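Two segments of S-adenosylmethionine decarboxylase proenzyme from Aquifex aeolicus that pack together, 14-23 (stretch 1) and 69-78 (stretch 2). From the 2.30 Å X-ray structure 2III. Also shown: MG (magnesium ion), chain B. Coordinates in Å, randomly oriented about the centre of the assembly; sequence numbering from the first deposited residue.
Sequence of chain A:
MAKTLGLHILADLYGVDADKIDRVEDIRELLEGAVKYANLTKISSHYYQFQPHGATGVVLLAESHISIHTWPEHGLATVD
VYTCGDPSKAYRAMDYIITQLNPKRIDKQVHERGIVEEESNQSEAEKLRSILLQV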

ATOM      1  N   TYR A  14       6.014   7.871  14.671  1.00 12.84           N
ATOM      2  CA  TYR A  14       6.338   7.455  16.032  1.00 20.98           C
ATOM      3  C   TYR A  14       5.889   8.478  17.073  1.00 19.10           C
ATOM      4  O   TYR A  14       5.681   9.654  16.770  1.00 21.54           O
ATOM      5  N   GLY A  15       5.752   8.020  18.312  1.00 19.54           N
ATOM      6  CA  GLY A  15       5.346   8.917  19.377  1.00 21.26           C
ATOM      7  C   GLY A  15       3.885   9.288  19.286  1.00 24.20           C
ATOM      8  O   GLY A  15       3.472  10.326  19.794  1.00 30.22           O
ATOM      9  N   VAL A  16       3.098   8.436  18.638  1.00 24.09           N
ATOM     10  CA  VAL A  16       1.670   8.685  18.495  1.00 22.70           C
ATOM     11  C   VAL A  16       0.912   8.150  19.708  1.00 31.38           C
ATOM     12  O   VAL A  16       1.103   7.001  20.109  1.00 24.91           O
ATOM     13  N   ASP A  17       0.057   8.981  20.296  1.00 21.85           N
ATOM     14  CA  ASP A  17      -0.724   8.556  21.455  1.00 33.15           C
ATOM     15  C   ASP A  17      -1.501   7.283  21.108  1.00 33.13           C
ATOM     16  O   ASP A  17      -2.141   7.195  20.053  1.00 34.78           O
ATOM     17  N   ALA A  18      -1.417   6.296  21.998  1.00 30.03           N
ATOM     18  CA  ALA A  18      -2.082   5.004  21.827  1.00 28.13           C
ATOM     19  C   ALA A  18      -3.590   5.124  21.631  1.00 23.24           C
ATOM     20  O   ALA A  18      -4.187   4.327  20.919  1.00 24.23           O
ATOM     21  N   ASP A  19      -4.203   6.114  22.265  1.00 17.88           N
ATOM     22  CA  ASP A  19      -5.648   6.296  22.159  1.00 30.08           C
ATOM     23  C   ASP A  19      -6.098   6.782  20.784  1.00 24.60           C
ATOM     24  O   ASP A  19      -7.264   6.648  20.433  1.00 20.44           O
ATOM     25  N   LYS A  20      -5.176   7.343  20.006  1.00 23.33           N
ATOM     26  CA  LYS A  20      -5.515   7.849  18.675  1.00 19.94           C
ATOM     27  C   LYS A  20      -5.494   6.762  17.605  1.00 26.18           C
ATOM     28  O   LYS A  20      -6.029   6.953  16.510  1.00 25.99           O
ATOM     29  N   ILE A  21      -4.887   5.623  17.931  1.00 26.65           N
ATOM     30  CA  ILE A  21      -4.729   4.534  16.970  1.00 23.93           C
ATOM     31  C   ILE A  21      -5.016   3.129  17.489  1.00 25.96           C
ATOM     32  O   ILE A  21      -4.519   2.154  16.920  1.00 23.63           O
ATOM     33  N   ASP A  22      -5.815   2.999  18.542  1.00 27.62           N
ATOM     34  CA  ASP A  22      -6.079   1.671  19.083  1.00 25.91           C
ATOM     35  C   ASP A  22      -7.316   0.938  18.553  1.00 25.74           C
ATOM     36  O   ASP A  22      -7.320  -0.292  18.483  1.00 26.60           O
ATOM     37  N   ARG A  23      -8.355   1.670  18.165  1.00 26.52           N
ATOM     38  CA  ARG A  23      -9.564   1.019  17.667  1.00 29.02           C
ATOM     39  C   ARG A  23      -9.850   1.366  16.199  1.00 28.88           C
ATOM     40  O   ARG A  23      -9.294   2.322  15.663  1.00 26.65           O
ATOM     41  N   HIS A  69      -1.586   0.908   9.178  1.00 19.03           N
ATOM     42  CA  HIS A  69      -1.470  -0.243  10.060  1.00 10.41           C
ATOM     43  C   HIS A  69      -0.963   0.367  11.367  1.00 18.02           C
ATOM     44  O   HIS A  69      -0.101   1.253  11.346  1.00 15.86           O
ATOM     45  N   THR A  70      -1.496  -0.076  12.502  1.00 11.86           N
ATOM     46  CA  THR A  70      -1.077   0.516  13.768  1.00 18.85           C
ATOM     47  C   THR A  70      -0.700  -0.445  14.886  1.00 16.97           C
ATOM     48  O   THR A  70      -1.134  -1.594  14.918  1.00 13.73           O
ATOM     49  N   TRP A  71       0.110   0.069  15.808  1.00 14.80           N
ATOM     50  CA  TRP A  71       0.603  -0.674  16.961  1.00 16.23           C
ATOM     51  C   TRP A  71       0.574   0.277  18.142  1.00 17.64           C
ATOM     52  O   TRP A  71       1.540   0.999  18.395  1.00 17.83           O
ATOM     53  N   PRO A  72      -0.551   0.317  18.862  1.00 17.61           N
ATOM     54  CA  PRO A  72      -0.694   1.191  20.022  1.00 20.16           C
ATOM     55  C   PRO A  72       0.460   1.053  21.026  1.00 23.42           C
ATOM     56  O   PRO A  72       0.968   2.054  21.530  1.00 21.11           O
ATOM     57  N   GLU A  73       0.876  -0.181  21.306  1.00 23.50           N
ATOM     58  CA  GLU A  73       1.940  -0.414  22.286  1.00 21.64           C
ATOM     59  C   GLU A  73       3.260   0.242  21.911  1.00 22.38           C
ATOM     60  O   GLU A  73       4.116   0.440  22.773  1.00 17.25           O
ATOM     61  N   HIS A  74       3.425   0.572  20.630  1.00 23.64           N
ATOM     62  CA  HIS A  74       4.649   1.205  20.144  1.00 17.16           C
ATOM     63  C   HIS A  74       4.432   2.651  19.716  1.00 22.97           C
ATOM     64  O   HIS A  74       5.359   3.296  19.218  1.00 22.88           O
ATOM     65  N   GLY A  75       3.219   3.161  19.918  1.00 11.33           N
ATOM     66  CA  GLY A  75       2.925   4.528  19.520  1.00 15.16           C
ATOM     67  C   GLY A  75       3.268   4.691  18.052  1.00 18.15           C
ATOM     68  O   GLY A  75       3.690   5.760  17.600  1.00 21.09           O
ATOM     69  N   LEU A  76       3.058   3.621  17.297  1.00 17.73           N
ATOM     70  CA  LEU A  76       3.400   3.610  15.884  1.00 20.39           C
ATOM     71  C   LEU A  76       2.269   3.349  14.908  1.00 27.06           C
ATOM     72  O   LEU A  76       1.385   2.518  15.150  1.00 20.02           O
ATOM     73  N   ALA A  77       2.339   4.060  13.784  1.00 20.66           N
ATOM     74  CA  ALA A  77       1.379   3.921  12.698  1.00 24.32           C
ATOM     75  C   ALA A  77       2.152   4.025  11.381  1.00 21.79           C
ATOM     76  O   ALA A  77       2.939   4.948  11.189  1.00 16.22           O
ATOM     77  N   THR A  78       1.944   3.067  10.486  1.00 19.32           N
ATOM     78  CA  THR A  78       2.608   3.091   9.194  1.00  9.61           C
ATOM     79  C   THR A  78       1.553   3.458   8.162  1.00 18.04           C
ATOM     80  O   THR A  78       0.548   2.752   7.993  1.00 19.32           O
TER

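Stretch 2 folds back on itself as a hairpin, strand 69-71 and strand 76-78 joined through a 3-10 segment, and stretch 1 lies against it with I21 as its principal side chain. I21 points toward the hairpin with chi1 at 56° (p) and chi2 at 180° (t). With chi1 p and chi2 t, CD1 lies 3.6 Å from L76 O, while CG2 lies 4.4 Å from A77 CB and CG1 4.4 Å from P72 CG. The I21 backbone takes part as well: T70, in rotamer p, points inward and donates from OG1 to I21 O at 2.8 Å. P72 also points toward stretch 1, its CG reaching 3.7 Å from D22 CB and its CB 4.2 Å from A18 CB. D22 (chi1 p) points sideways and its end leads away from stretch 2, where OD2 binds the magnesium ion at 2.3 Å, alongside D19 O at 2.2 Å from MG and a water.

At the other end, L76 starts away from stretch 1, but chi1 t and chi2 p bring CD1 over one face of the ring of Y14 (chi1 m, -58°), 4.0 Å from its centroid. Between these clusters the hydrogen bond is backbone to backbone, V16 N donating to G75 O at 2.9 Å; the V16 side chain (chi1 t) also points toward stretch 2, its CB 3.4 Å from G75 O. A side chain on G75 would clash, since an ideal CB would lie 3.0 Å from V16 O. Water 1 bridges G15 N (2.8 Å from its O) and H74 O (2.7 Å from its O).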

ATOM      1  CB  TYR A  14       7.846   7.241  16.180  1.00 18.36           C
ATOM      2  CG  TYR A  14       8.434   6.216  15.236  1.00 23.08           C
ATOM      3  CD1 TYR A  14       8.924   5.002  15.716  1.00 12.55           C
ATOM      4  CD2 TYR A  14       8.518   6.466  13.860  1.00 30.48           C
ATOM      5  CE1 TYR A  14       9.481   4.067  14.862  1.00 18.67           C
ATOM      6  CE2 TYR A  14       9.079   5.528  12.990  1.00 25.50           C
ATOM      7  CZ  TYR A  14       9.558   4.330  13.504  1.00 22.10           C
ATOM      8  OH  TYR A  14      10.123   3.392  12.673  1.00 19.88           O
ATOM      9  CB  VAL A  16       1.105   8.003  17.234  1.00 21.62           C
ATOM     10  CG1 VAL A  16      -0.417   8.171  17.195  1.00  7.28           C
ATOM     11  CG2 VAL A  16       1.763   8.592  15.979  1.00 14.23           C
ATOM     12  CB  ASP A  17      -1.682   9.675  21.886  1.00 31.39           C
ATOM     13  CG  ASP A  17      -0.948  10.898  22.411  1.00 42.39           C
ATOM     14  OD1 ASP A  17      -1.562  11.985  22.497  1.00 46.94           O
ATOM     15  OD2 ASP A  17       0.249  10.771  22.748  1.00 42.99           O
ATOM     16  CB  ALA A  18      -1.796   4.109  23.036  1.00 16.70           C
ATOM     17  CB  ASP A  19      -6.138   7.276  23.236  1.00 32.58           C
ATOM     18  CG  ASP A  19      -5.413   8.617  23.184  1.00 52.80           C
ATOM     19  OD1 ASP A  19      -4.182   8.643  23.402  1.00 62.93           O
ATOM     20  OD2 ASP A  19      -6.072   9.647  22.923  1.00 57.63           O
ATOM     21  CB  LYS A  20      -4.530   8.931  18.237  1.00 26.64           C
ATOM     22  CG  LYS A  20      -4.559  10.245  19.001  1.00 24.81           C
ATOM     23  CD  LYS A  20      -3.551  11.210  18.358  1.00 28.85           C
ATOM     24  CE  LYS A  20      -3.560  12.578  19.006  1.00 22.25           C
ATOM     25  NZ  LYS A  20      -3.134  12.493  20.427  1.00 51.99           N
ATOM     26  CB  ILE A  21      -3.276   4.531  16.429  1.00 18.83           C
ATOM     27  CG1 ILE A  21      -2.301   4.436  17.608  1.00  8.07           C
ATOM     28  CG2 ILE A  21      -3.003   5.806  15.621  1.00 14.29           C
ATOM     29  CD1 ILE A  21      -0.814   4.414  17.229  1.00 14.15           C
ATOM     30  CB  ASP A  22      -6.109   1.724  20.624  1.00 22.71           C
ATOM     31  CG  ASP A  22      -7.193   2.647  21.172  1.00 29.28           C
ATOM     32  OD1 ASP A  22      -7.405   2.637  22.402  1.00 37.89           O
ATOM     33  OD2 ASP A  22      -7.830   3.381  20.388  1.00 32.64           O
ATOM     34  CB  ARG A  23     -10.775   1.417  18.529  1.00 30.93           C
ATOM     35  CG  ARG A  23     -10.601   1.261  20.052  1.00 31.13           C
ATOM     36  CD  ARG A  23     -10.300  -0.172  20.480  1.00 34.07           C
ATOM     37  NE  ARG A  23     -11.408  -1.090  20.227  1.00 46.96           N
ATOM     38  CZ  ARG A  23     -11.323  -2.414  20.341  1.00 52.45           C
ATOM     39  NH1 ARG A  23     -10.181  -2.988  20.707  1.00 50.70           N
ATOM     40  NH2 ARG A  23     -12.380  -3.171  20.078  1.00 52.69           N
ATOM     41  CB  HIS A  69      -0.466  -1.234   9.465  1.00 14.18           C
ATOM     42  CG  HIS A  69      -0.833  -1.714   8.088  1.00 21.31           C
ATOM     43  ND1 HIS A  69      -1.903  -2.551   7.849  1.00 23.19           N
ATOM     44  CD2 HIS A  69      -0.268  -1.475   6.880  1.00 24.27           C
ATOM     45  CE1 HIS A  69      -1.981  -2.807   6.553  1.00 22.01           C
ATOM     46  NE2 HIS A  69      -0.999  -2.168   5.943  1.00 19.03           N
ATOM     47  CB  THR A  70      -2.158   1.468  14.312  1.00 17.95           C
ATOM     48  OG1 THR A  70      -3.235   0.701  14.865  1.00 23.27           O
ATOM     49  CG2 THR A  70      -2.699   2.345  13.195  1.00 14.57           C
ATOM     50  CB  TRP A  71       2.046  -1.133  16.733  1.00 24.15           C
ATOM     51  CG  TRP A  71       2.198  -2.200  15.695  1.00 23.14           C
ATOM     52  CD1 TRP A  71       2.282  -3.543  15.911  1.00 18.38           C
ATOM     53  CD2 TRP A  71       2.284  -2.012  14.273  1.00 15.74           C
ATOM     54  NE1 TRP A  71       2.418  -4.206  14.712  1.00 20.78           N
ATOM     55  CE2 TRP A  71       2.420  -3.293  13.693  1.00 14.43           C
ATOM     56  CE3 TRP A  71       2.260  -0.886  13.436  1.00 20.95           C
ATOM     57  CZ2 TRP A  71       2.533  -3.482  12.306  1.00 16.85           C
ATOM     58  CZ3 TRP A  71       2.373  -1.073  12.057  1.00 17.84           C
ATOM     59  CH2 TRP A  71       2.507  -2.367  11.508  1.00 15.26           C
ATOM     60  CB  PRO A  72      -2.030   0.746  20.609  1.00 17.52           C
ATOM     61  CG  PRO A  72      -2.824   0.449  19.381  1.00 18.15           C
ATOM     62  CD  PRO A  72      -1.836  -0.329  18.532  1.00 16.48           C
ATOM     63  CB  GLU A  73       2.177  -1.915  22.502  1.00  9.21           C
ATOM     64  CG  GLU A  73       2.851  -2.624  21.320  1.00 14.22           C
ATOM     65  CD  GLU A  73       1.861  -3.171  20.300  1.00 24.12           C
ATOM     66  OE1 GLU A  73       0.875  -2.472  19.978  1.00 14.22           O
ATOM     67  OE2 GLU A  73       2.083  -4.303  19.814  1.00 13.82           O
ATOM     68  CB  HIS A  74       5.222   0.420  18.961  1.00 19.77           C
ATOM     69  CG  HIS A  74       5.752  -0.931  19.330  1.00 29.54           C
ATOM     70  ND1 HIS A  74       5.230  -2.103  18.824  1.00 32.63           N
ATOM     71  CD2 HIS A  74       6.753  -1.295  20.165  1.00 12.36           C
ATOM     72  CE1 HIS A  74       5.886  -3.130  19.331  1.00 11.38           C
ATOM     73  NE2 HIS A  74       6.814  -2.665  20.147  1.00 20.49           N
ATOM     74  CB  LEU A  76       4.495   2.569  15.642  1.00 25.64           C
ATOM     75  CG  LEU A  76       4.792   2.229  14.177  1.00 34.83           C
ATOM     76  CD1 LEU A  76       5.567   3.367  13.549  1.00 18.71           C
ATOM     77  CD2 LEU A  76       5.575   0.925  14.093  1.00 33.20           C
ATOM     78  CB  ALA A  77       0.318   5.025  12.776  1.00 14.24           C
ATOM     79  CB  THR A  78       3.254   1.727   8.879  1.00 15.11           C
ATOM     80  OG1 THR A  78       2.308   0.671   9.106  1.00  9.94           O
ATOM     81  CG2 THR A  78       4.474   1.524   9.774  1.00 17.33           C
TER
HETATM   82 MG    MG B 136      -9.000   5.348  20.690  1.00 13.86          MG
HETATM   83  O   HOH W   1       6.787   5.543  19.149  1.00 32.10           O
HETATM   84  O   HOH W   2     -10.559   4.926  20.377  1.00 28.07           O